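Local coordinates for protein listeriolysin O (Listeria monocytogenes, PDB 4CDB) that perforates cholesterol-containing host membranes, binding them, changing conformation drastically, and inserting as an oligomeric pore complex, at residues Ser85-Pro89 / Thr136-Asn141; Gly90-Lys94 / Asp105-Arg111; Arg111-Ser117 / Lys129-Ala135. One frame throughout, in Å; residues are numbered along the deposited sequence.

Contact 1 (Ser85-Pro89 / Thr136-Asn141); sequences SLTYP and TKSNVN. With NA (sodium ion), chain J; NA (sodium ion), chain M.
The loop 85-89 leaves a 3-10 turn at S85-L86 and becomes extended at Y88 (phi/psi -149/149) and P89 (-60/135), lying beside the first turn of helix 137-152. Y88 faces K137 with CA atoms 6.7 Å apart, and P89 faces V140 at 7.1 Å. T136 is the N-cap: its OG1 accepts from N139 N at 3.3 Å, and V140 N donates to T136 O at 3.0 Å. Threonine suits this place because its hydroxyl satisfies a first-turn amide. The p rotamer of Y88 sets the ring against the helix start, K137 CA over its face in a CH-pi contact 3.8 Å from the centroid. This is the packing of a loop on a helix N-terminus, at the far end of the elongated cytolysin from its C-terminal beta sandwich. V140 is buried: its CG1 lies 3.8 Å from P89 CD and 4.0 Å from Y88 CD2. K137 stretches along the loop, CD 3.7 Å from S85 O and NZ 3.6 Å from L86 CD2. Of two sodium ions, one is bound by S85 O at 2.6 Å and by the N141 side-chain amide, the other by Y88 OH at 2.6 Å, together with A135 O and a water.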
loop_
_atom_site.group_PDB
_atom_site.type_symbol
_atom_site.label_atom_id
_atom_site.label_comp_id
_atom_site.label_asym_id
_atom_site.label_seq_id
_atom_site.Cartn_x
_atom_site.Cartn_y
_atom_site.Cartn_z
ATOM N N SER A 85 9.703 18.376 -13.555
ATOM C CA SER A 85 10.657 19.057 -14.426
ATOM C C SER A 85 11.855 19.614 -13.658
ATOM O O SER A 85 12.898 19.903 -14.243
ATOM C CB SER A 85 9.964 20.178 -15.204
ATOM O OG SER A 85 9.320 21.080 -14.322
ATOM N N LEU A 86 11.701 19.763 -12.348
ATOM C CA LEU A 86 12.792 20.239 -11.503
ATOM C C LEU A 86 13.794 19.119 -11.232
ATOM O O LEU A 86 14.928 19.367 -10.813
ATOM C CB LEU A 86 12.246 20.797 -10.185
ATOM C CG LEU A 86 11.187 21.895 -10.306
ATOM C CD1 LEU A 86 10.836 22.449 -8.937
ATOM C CD2 LEU A 86 11.659 23.007 -11.228
ATOM N N THR A 87 13.370 17.885 -11.487
ATOM C CA THR A 87 14.217 16.718 -11.271
ATOM C C THR A 87 14.970 16.342 -12.544
ATOM O O THR A 87 14.364 15.919 -13.530
ATOM C CB THR A 87 13.385 15.511 -10.811
ATOM O OG1 THR A 87 12.782 15.799 -9.542
ATOM C CG2 THR A 87 14.258 14.275 -10.690
ATOM N N TYR A 88 16.290 16.495 -12.510
ATOM C CA TYR A 88 17.144 16.154 -13.641
ATOM C C TYR A 88 18.517 15.691 -13.156
ATOM O O TYR A 88 18.987 16.134 -12.106
ATOM C CB TYR A 88 17.274 17.343 -14.598
ATOM C CG TYR A 88 17.925 18.566 -13.994
ATOM C CD1 TYR A 88 17.176 19.501 -13.295
ATOM C CD2 TYR A 88 19.289 18.788 -14.133
ATOM C CE1 TYR A 88 17.766 20.620 -12.744
ATOM C CE2 TYR A 88 19.888 19.903 -13.585
ATOM C CZ TYR A 88 19.123 20.817 -12.892
ATOM O OH TYR A 88 19.719 21.930 -12.346
ATOM N N PRO A 89 19.160 14.787 -13.918
ATOM C CA PRO A 89 20.459 14.217 -13.540
ATOM C C PRO A 89 21.539 15.283 -13.391
ATOM O O PRO A 89 21.649 16.163 -14.246
ATOM C CB PRO A 89 20.805 13.314 -14.730
ATOM C CG PRO A 89 19.506 13.007 -15.372
ATOM C CD PRO A 89 18.669 14.234 -15.193
ATOM N N THR A 136 23.285 22.959 -16.894
ATOM C CA THR A 136 22.038 23.587 -16.473
ATOM C C THR A 136 20.886 22.614 -16.696
ATOM O O THR A 136 21.077 21.551 -17.290
ATOM C CB THR A 136 21.758 24.881 -17.259
ATOM O OG1 THR A 136 21.709 24.588 -18.661
ATOM C CG2 THR A 136 22.844 25.915 -16.995
ATOM N N LYS A 137 19.698 22.971 -16.219
ATOM C CA LYS A 137 18.518 22.134 -16.416
ATOM C C LYS A 137 18.211 21.953 -17.900
ATOM O O LYS A 137 17.936 20.843 -18.354
ATOM C CB LYS A 137 17.305 22.732 -15.701
ATOM C CG LYS A 137 16.031 21.908 -15.854
ATOM C CD LYS A 137 14.790 22.744 -15.574
ATOM C CE LYS A 137 14.849 23.391 -14.200
ATOM N NZ LYS A 137 13.682 24.284 -13.953
ATOM N N SER A 138 18.265 23.051 -18.649
ATOM C CA SER A 138 17.967 23.026 -20.078
ATOM C C SER A 138 18.966 22.173 -20.851
ATOM O O SER A 138 18.585 21.377 -21.706
ATOM C CB SER A 138 17.949 24.448 -20.647
ATOM O OG SER A 138 16.973 25.244 -19.997
ATOM N N ASN A 139 20.247 22.341 -20.543
ATOM C CA ASN A 139 21.295 21.600 -21.235
ATOM C C ASN A 139 21.285 20.105 -20.928
ATOM O O ASN A 139 21.516 19.282 -21.813
ATOM C CB ASN A 139 22.673 22.199 -20.939
ATOM C CG ASN A 139 22.877 23.549 -21.601
ATOM O OD1 ASN A 139 22.295 23.833 -22.649
ATOM N ND2 ASN A 139 23.710 24.385 -20.994
ATOM N N VAL A 140 21.023 19.755 -19.672
ATOM C CA VAL A 140 20.956 18.351 -19.280
ATOM C C VAL A 140 19.771 17.654 -19.948
ATOM O O VAL A 140 19.915 16.569 -20.508
ATOM C CB VAL A 140 20.887 18.187 -17.743
ATOM C CG1 VAL A 140 20.410 16.791 -17.368
ATOM C CG2 VAL A 140 22.246 18.469 -17.122
ATOM N N ASN A 141 18.606 18.295 -19.904
ATOM C CA ASN A 141 17.401 17.732 -20.510
ATOM C C ASN A 141 17.503 17.566 -22.024
ATOM O O ASN A 141 16.955 16.622 -22.589
ATOM C CB ASN A 141 16.168 18.563 -20.150
ATOM C CG ASN A 141 15.738 18.371 -18.709
ATOM O OD1 ASN A 141 16.042 17.351 -18.087
ATOM N ND2 ASN A 141 15.018 19.349 -18.171
HETATM NA NA NA J . 13.670 18.354 -16.154
HETATM NA NA NA M . 22.110 22.825 -12.591
HETATM O O HOH W 1 22.573 22.890 -9.664
#

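Contact 2 (Gly90-Lys94 / Asp105-Arg111); sequences GALVK and DVLPVKR. With NA (sodium ion), chain L.
A single beta bridge, V93 with V106 (CA-CA 4.3 Å), joins strand 92-94 of the large antiparallel sheet to the irregular segment 105-111. The two pieces run 137° apart, so they meet briefly and then diverge. Two backbone bonds flank the bridge: K94 N to D105 O, 3.0 Å, and L107 N to L92 O, 2.9 Å. CA-H...O contacts add V93 CA to D105 O at 3.2 Å and V106 CA to L92 O at 3.3 Å. V93 also bonds the backbone of A253 in strand 252-260, so strand 92-94 is bonded along both edges. Where the chains part, waters take over. Water 2 donates to K94 O (2.5 Å) and accepts from D105 N (2.9 Å); water 1 accepts from L92 N (3.2 Å) and donates to L107 O (3.3 Å). P108 centres an inverse gamma turn, with a weak bond from V109 N to L107 O at 2.9 Å. L92 and L107, both m,t, suit this buried apolar gap: L92 CB packs 4.1 Å from L107 CB, and L92 CD1 3.9 Å from V109 CG2. K94 lays CG 3.7 Å from L107 CD2 while NZ bonds L244 O. At phi/psi 92/-8, G90 would jam a CB against the preceding carbonyl. R111 N lies 2.7 Å from a sodium ion that N134 OD1 also binds. R111 gives NE to F231 O and NH1 weakly to water 1; L92 CG lies over its guanidinium face, 3.5 Å from CZ, while NH1 and NH2 each donate to G90 O at 2.9 Å.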
loop_
_atom_site.group_PDB
_atom_site.type_symbol
_atom_site.label_atom_id
_atom_site.label_comp_id
_atom_site.label_asym_id
_atom_site.label_seq_id
_atom_site.Cartn_x
_atom_site.Cartn_y
_atom_site.Cartn_z
ATOM N N GLY A 90 22.321 15.196 -12.318
ATOM C CA GLY A 90 23.435 16.104 -12.105
ATOM C C GLY A 90 23.094 17.341 -11.293
ATOM O O GLY A 90 23.979 18.115 -10.927
ATOM N N ALA A 91 21.809 17.529 -11.012
ATOM C CA ALA A 91 21.354 18.692 -10.257
ATOM C C ALA A 91 21.945 18.731 -8.848
ATOM O O ALA A 91 22.024 17.709 -8.167
ATOM C CB ALA A 91 19.838 18.720 -10.193
ATOM N N LEU A 92 22.357 19.920 -8.421
ATOM C CA LEU A 92 22.923 20.108 -7.090
ATOM C C LEU A 92 21.839 20.514 -6.100
ATOM O O LEU A 92 21.106 21.476 -6.333
ATOM C CB LEU A 92 24.017 21.177 -7.122
ATOM C CG LEU A 92 25.233 20.900 -8.006
ATOM C CD1 LEU A 92 26.253 22.018 -7.879
ATOM C CD2 LEU A 92 25.851 19.575 -7.621
ATOM N N VAL A 93 21.735 19.781 -4.995
ATOM C CA VAL A 93 20.722 20.069 -3.983
ATOM C C VAL A 93 21.292 20.017 -2.567
ATOM O O VAL A 93 22.361 19.451 -2.333
ATOM C CB VAL A 93 19.536 19.079 -4.069
ATOM C CG1 VAL A 93 18.784 19.237 -5.387
ATOM C CG2 VAL A 93 20.030 17.654 -3.897
ATOM N N LYS A 94 20.570 20.621 -1.627
ATOM C CA LYS A 94 20.882 20.479 -0.213
ATOM C C LYS A 94 20.241 19.208 0.317
ATOM O O LYS A 94 19.086 18.913 0.010
ATOM C CB LYS A 94 20.354 21.672 0.580
ATOM C CG LYS A 94 21.011 22.995 0.254
ATOM C CD LYS A 94 20.375 24.115 1.060
ATOM C CE LYS A 94 21.044 25.449 0.781
ATOM N NZ LYS A 94 20.374 26.571 1.499
ATOM N N ASP A 105 15.732 21.861 -2.083
ATOM C CA ASP A 105 16.322 23.143 -2.435
ATOM C C ASP A 105 17.484 22.905 -3.392
ATOM O O ASP A 105 18.401 22.139 -3.089
ATOM C CB ASP A 105 16.816 23.871 -1.183
ATOM C CG ASP A 105 15.697 24.162 -0.197
ATOM O OD1 ASP A 105 14.620 24.616 -0.637
ATOM O OD2 ASP A 105 15.894 23.933 1.015
ATOM N N VAL A 106 17.437 23.553 -4.552
ATOM C CA VAL A 106 18.500 23.425 -5.542
ATOM C C VAL A 106 19.508 24.561 -5.410
ATOM O O VAL A 106 19.128 25.730 -5.347
ATOM C CB VAL A 106 17.933 23.402 -6.977
ATOM C CG1 VAL A 106 19.061 23.408 -8.001
ATOM C CG2 VAL A 106 17.050 22.186 -7.170
ATOM N N LEU A 107 20.790 24.210 -5.357
ATOM C CA LEU A 107 21.849 25.211 -5.287
ATOM C C LEU A 107 21.939 25.998 -6.591
ATOM O O LEU A 107 22.267 25.439 -7.638
ATOM C CB LEU A 107 23.198 24.553 -4.991
ATOM C CG LEU A 107 23.302 23.718 -3.716
ATOM C CD1 LEU A 107 24.725 23.220 -3.522
ATOM C CD2 LEU A 107 22.852 24.528 -2.518
ATOM N N PRO A 108 21.655 27.306 -6.527
ATOM C CA PRO A 108 21.671 28.159 -7.719
ATOM C C PRO A 108 23.076 28.653 -8.079
ATOM O O PRO A 108 23.291 29.861 -8.207
ATOM C CB PRO A 108 20.789 29.333 -7.299
ATOM C CG PRO A 108 21.042 29.458 -5.826
ATOM C CD PRO A 108 21.267 28.053 -5.317
ATOM N N VAL A 109 24.015 27.728 -8.247
ATOM C CA VAL A 109 25.377 28.084 -8.633
ATOM C C VAL A 109 25.662 27.694 -10.077
ATOM O O VAL A 109 25.009 26.811 -10.633
ATOM C CB VAL A 109 26.425 27.394 -7.736
ATOM C CG1 VAL A 109 26.356 27.931 -6.320
ATOM C CG2 VAL A 109 26.225 25.885 -7.753
ATOM N N LYS A 110 26.643 28.353 -10.682
ATOM C CA LYS A 110 27.073 27.989 -12.025
ATOM C C LYS A 110 27.762 26.631 -12.009
ATOM O O LYS A 110 28.330 26.220 -10.996
ATOM C CB LYS A 110 27.989 29.061 -12.611
ATOM C CG LYS A 110 27.244 30.295 -13.096
ATOM C CD LYS A 110 28.050 31.557 -12.827
ATOM C CE LYS A 110 27.602 32.706 -13.723
ATOM N NZ LYS A 110 28.387 33.945 -13.450
ATOM N N ARG A 111 27.703 25.937 -13.141
ATOM C CA ARG A 111 28.127 24.547 -13.207
ATOM C C ARG A 111 29.293 24.344 -14.164
ATOM O O ARG A 111 29.475 25.115 -15.106
ATOM C CB ARG A 111 26.951 23.672 -13.646
ATOM C CG ARG A 111 25.732 23.770 -12.745
ATOM C CD ARG A 111 26.044 23.243 -11.356
ATOM N NE ARG A 111 26.556 21.877 -11.414
ATOM C CZ ARG A 111 25.793 20.793 -11.488
ATOM N NH1 ARG A 111 24.474 20.908 -11.506
ATOM N NH2 ARG A 111 26.351 19.592 -11.542
HETATM NA NA NA L . 26.054 26.992 -15.027
HETATM O O HOH W 1 22.573 22.890 -9.664
HETATM O O HOH W 2 16.917 20.218 0.057
#

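Contact 3 (Arg111-Ser117 / Lys129-Ala135); sequences RDSLTLS and KIVVKNA. With NA (sodium ion), chain L; NA (sodium ion), chain M.
This is a beta hairpin, strand 114-118 with strand 129-132, whose open end is tied to two sodium ions. The strand axes approach to 4.7 Å and run antiparallel at 150°. L114-V132 and L116-I130 are hydrogen-bonded pairs: L114 N to V132 O is 3.1 Å, V132 N to L114 O 2.9 Å, L116 N to I130 O 3.0 Å and I130 N to L116 O 3.0 Å. T115-V131 and S117-K129 are non-hydrogen-bonded pairs with CA atoms 4.5 and 4.4 Å apart. Beyond the strands, regularity fails at K133 (phi/psi -67/-52), and A135 N reaches D112 O at 3.3 Å, a weak bond. One sodium is held by R111 N (2.7 Å) and N134 OD1 (2.5 Å); the other by A135 O at 2.9 Å, with Y88 OH. Small A135 fits between larger groups, its CB over the R111 guanidinium face and 3.6 Å from L114 CD2. Apolar L114, L116, I130 and V132 share one face, where L116 CD1 lies 3.9 Å from V132 CG2 and L114 CD1 3.9 Å from V132 CB. The other face carries T115, S117, K129 and V131, and there T115 OG1 bonds A5 O of the N-terminal segment. The apolar face is packed by V140, A143 and L147 of helix 137-152, while the second edge of strand 114-118 pairs with strand 207-222.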
loop_
_atom_site.group_PDB
_atom_site.type_symbol
_atom_site.label_atom_id
_atom_site.label_comp_id
_atom_site.label_asym_id
_atom_site.label_seq_id
_atom_site.Cartn_x
_atom_site.Cartn_y
_atom_site.Cartn_z
ATOM N N ARG A 111 27.703 25.937 -13.141
ATOM C CA ARG A 111 28.127 24.547 -13.207
ATOM C C ARG A 111 29.293 24.344 -14.164
ATOM O O ARG A 111 29.475 25.115 -15.106
ATOM C CB ARG A 111 26.951 23.672 -13.646
ATOM C CG ARG A 111 25.732 23.770 -12.745
ATOM C CD ARG A 111 26.044 23.243 -11.356
ATOM N NE ARG A 111 26.556 21.877 -11.414
ATOM C CZ ARG A 111 25.793 20.793 -11.488
ATOM N NH1 ARG A 111 24.474 20.908 -11.506
ATOM N NH2 ARG A 111 26.351 19.592 -11.542
ATOM N N ASP A 112 30.080 23.301 -13.916
ATOM C CA ASP A 112 31.107 22.885 -14.859
ATOM C C ASP A 112 30.519 21.791 -15.749
ATOM O O ASP A 112 29.323 21.799 -16.040
ATOM C CB ASP A 112 32.352 22.386 -14.121
ATOM C CG ASP A 112 33.626 22.521 -14.948
ATOM O OD1 ASP A 112 33.544 22.531 -16.195
ATOM O OD2 ASP A 112 34.715 22.610 -14.342
ATOM N N SER A 113 31.350 20.844 -16.172
ATOM C CA SER A 113 30.898 19.784 -17.067
ATOM C C SER A 113 30.607 18.478 -16.332
ATOM O O SER A 113 31.119 18.242 -15.237
ATOM C CB SER A 113 31.931 19.537 -18.169
ATOM O OG SER A 113 33.157 19.089 -17.617
ATOM N N LEU A 114 29.773 17.642 -16.944
ATOM C CA LEU A 114 29.521 16.290 -16.451
ATOM C C LEU A 114 29.243 15.331 -17.605
ATOM O O LEU A 114 28.945 15.761 -18.722
ATOM C CB LEU A 114 28.373 16.267 -15.430
ATOM C CG LEU A 114 27.020 16.921 -15.734
ATOM C CD1 LEU A 114 26.211 16.160 -16.780
ATOM C CD2 LEU A 114 26.217 17.056 -14.450
ATOM N N THR A 115 29.344 14.033 -17.335
ATOM C CA THR A 115 29.025 13.031 -18.344
ATOM C C THR A 115 27.741 12.302 -17.972
ATOM O O THR A 115 27.620 11.765 -16.869
ATOM C CB THR A 115 30.159 11.999 -18.518
ATOM O OG1 THR A 115 31.364 12.670 -18.902
ATOM C CG2 THR A 115 29.796 10.979 -19.589
ATOM N N LEU A 116 26.784 12.298 -18.894
ATOM C CA LEU A 116 25.542 11.555 -18.710
ATOM C C LEU A 116 25.624 10.211 -19.420
ATOM O O LEU A 116 26.236 10.094 -20.484
ATOM C CB LEU A 116 24.352 12.349 -19.248
ATOM C CG LEU A 116 23.993 13.623 -18.485
ATOM C CD1 LEU A 116 22.818 14.323 -19.150
ATOM C CD2 LEU A 116 23.683 13.309 -17.026
ATOM N N SER A 117 25.008 9.197 -18.824
ATOM C CA SER A 117 24.973 7.865 -19.411
ATOM C C SER A 117 23.581 7.251 -19.285
ATOM O O SER A 117 22.903 7.436 -18.271
ATOM C CB SER A 117 26.014 6.961 -18.751
ATOM O OG SER A 117 25.882 5.624 -19.190
ATOM N N LYS A 129 26.938 7.411 -23.789
ATOM C CA LYS A 129 27.443 8.541 -23.014
ATOM C C LYS A 129 27.436 9.842 -23.811
ATOM O O LYS A 129 27.481 9.827 -25.039
ATOM C CB LYS A 129 28.862 8.252 -22.514
ATOM C CG LYS A 129 28.991 6.983 -21.689
ATOM C CD LYS A 129 30.447 6.701 -21.341
ATOM C CE LYS A 129 30.609 5.319 -20.723
ATOM N NZ LYS A 129 29.747 5.135 -19.525
ATOM N N ILE A 130 27.389 10.965 -23.099
ATOM C CA ILE A 130 27.487 12.283 -23.725
ATOM C C ILE A 130 27.960 13.333 -22.715
ATOM O O ILE A 130 27.528 13.338 -21.561
ATOM C CB ILE A 130 26.148 12.713 -24.384
ATOM C CG1 ILE A 130 26.302 14.056 -25.104
ATOM C CG2 ILE A 130 25.024 12.763 -23.357
ATOM C CD1 ILE A 130 25.048 14.511 -25.824
ATOM N N VAL A 131 28.864 14.205 -23.151
ATOM C CA VAL A 131 29.390 15.258 -22.291
ATOM C C VAL A 131 28.504 16.502 -22.341
ATOM O O VAL A 131 28.149 16.977 -23.419
ATOM C CB VAL A 131 30.828 15.641 -22.693
ATOM C CG1 VAL A 131 31.369 16.721 -21.772
ATOM C CG2 VAL A 131 31.728 14.419 -22.659
ATOM N N VAL A 132 28.139 17.012 -21.169
ATOM C CA VAL A 132 27.409 18.270 -21.065
ATOM C C VAL A 132 28.354 19.327 -20.516
ATOM O O VAL A 132 28.807 19.223 -19.379
ATOM C CB VAL A 132 26.206 18.146 -20.114
ATOM C CG1 VAL A 132 25.416 19.448 -20.086
ATOM C CG2 VAL A 132 25.322 16.990 -20.534
ATOM N N LYS A 133 28.654 20.340 -21.326
ATOM C CA LYS A 133 29.631 21.365 -20.956
ATOM C C LYS A 133 29.175 22.238 -19.788
ATOM O O LYS A 133 29.900 22.403 -18.805
ATOM C CB LYS A 133 29.987 22.231 -22.168
ATOM C CG LYS A 133 31.323 21.878 -22.809
ATOM C CD LYS A 133 31.482 20.373 -22.967
ATOM C CE LYS A 133 32.822 20.015 -23.588
ATOM N NZ LYS A 133 32.914 20.475 -25.001
ATOM N N ASN A 134 27.978 22.802 -19.901
ATOM C CA ASN A 134 27.389 23.574 -18.814
ATOM C C ASN A 134 26.111 22.912 -18.312
ATOM O O ASN A 134 25.056 23.027 -18.933
ATOM C CB ASN A 134 27.109 25.011 -19.254
ATOM C CG ASN A 134 26.630 25.887 -18.111
ATOM O OD1 ASN A 134 26.860 25.580 -16.941
ATOM N ND2 ASN A 134 25.963 26.985 -18.447
ATOM N N ALA A 135 26.215 22.231 -17.176
ATOM C CA ALA A 135 25.133 21.386 -16.681
ATOM C C ALA A 135 23.954 22.151 -16.078
ATOM O O ALA A 135 23.651 22.003 -14.894
ATOM C CB ALA A 135 25.677 20.381 -15.677
HETATM NA NA NA L . 26.054 26.992 -15.027
HETATM NA NA NA M . 22.110 22.825 -12.591
HETATM O O HOH W 1 22.573 22.890 -9.664
#

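Contact 2 is a buried contact, whereas contacts 1 and 3 are partly buried. All three carry sodium ligands, but otherwise their chemistry follows their place: contact 3 is regular strand pairing, contact 2 a brief bridge extended by water and an arginine, and contact 1 side-chain packing at a helix start. The elements are interlocked. R111 belongs to both contact 2 and contact 3, G90 CA packs against L114 CD2 at 3.8 Å, and strand 129-132 is followed, after a short loop, by the helix of contact 1. P89 and V140 both rest on L116. Water 1 takes part in all three contacts; one sodium is shared by contacts 1 and 3 and another by contacts 2 and 3.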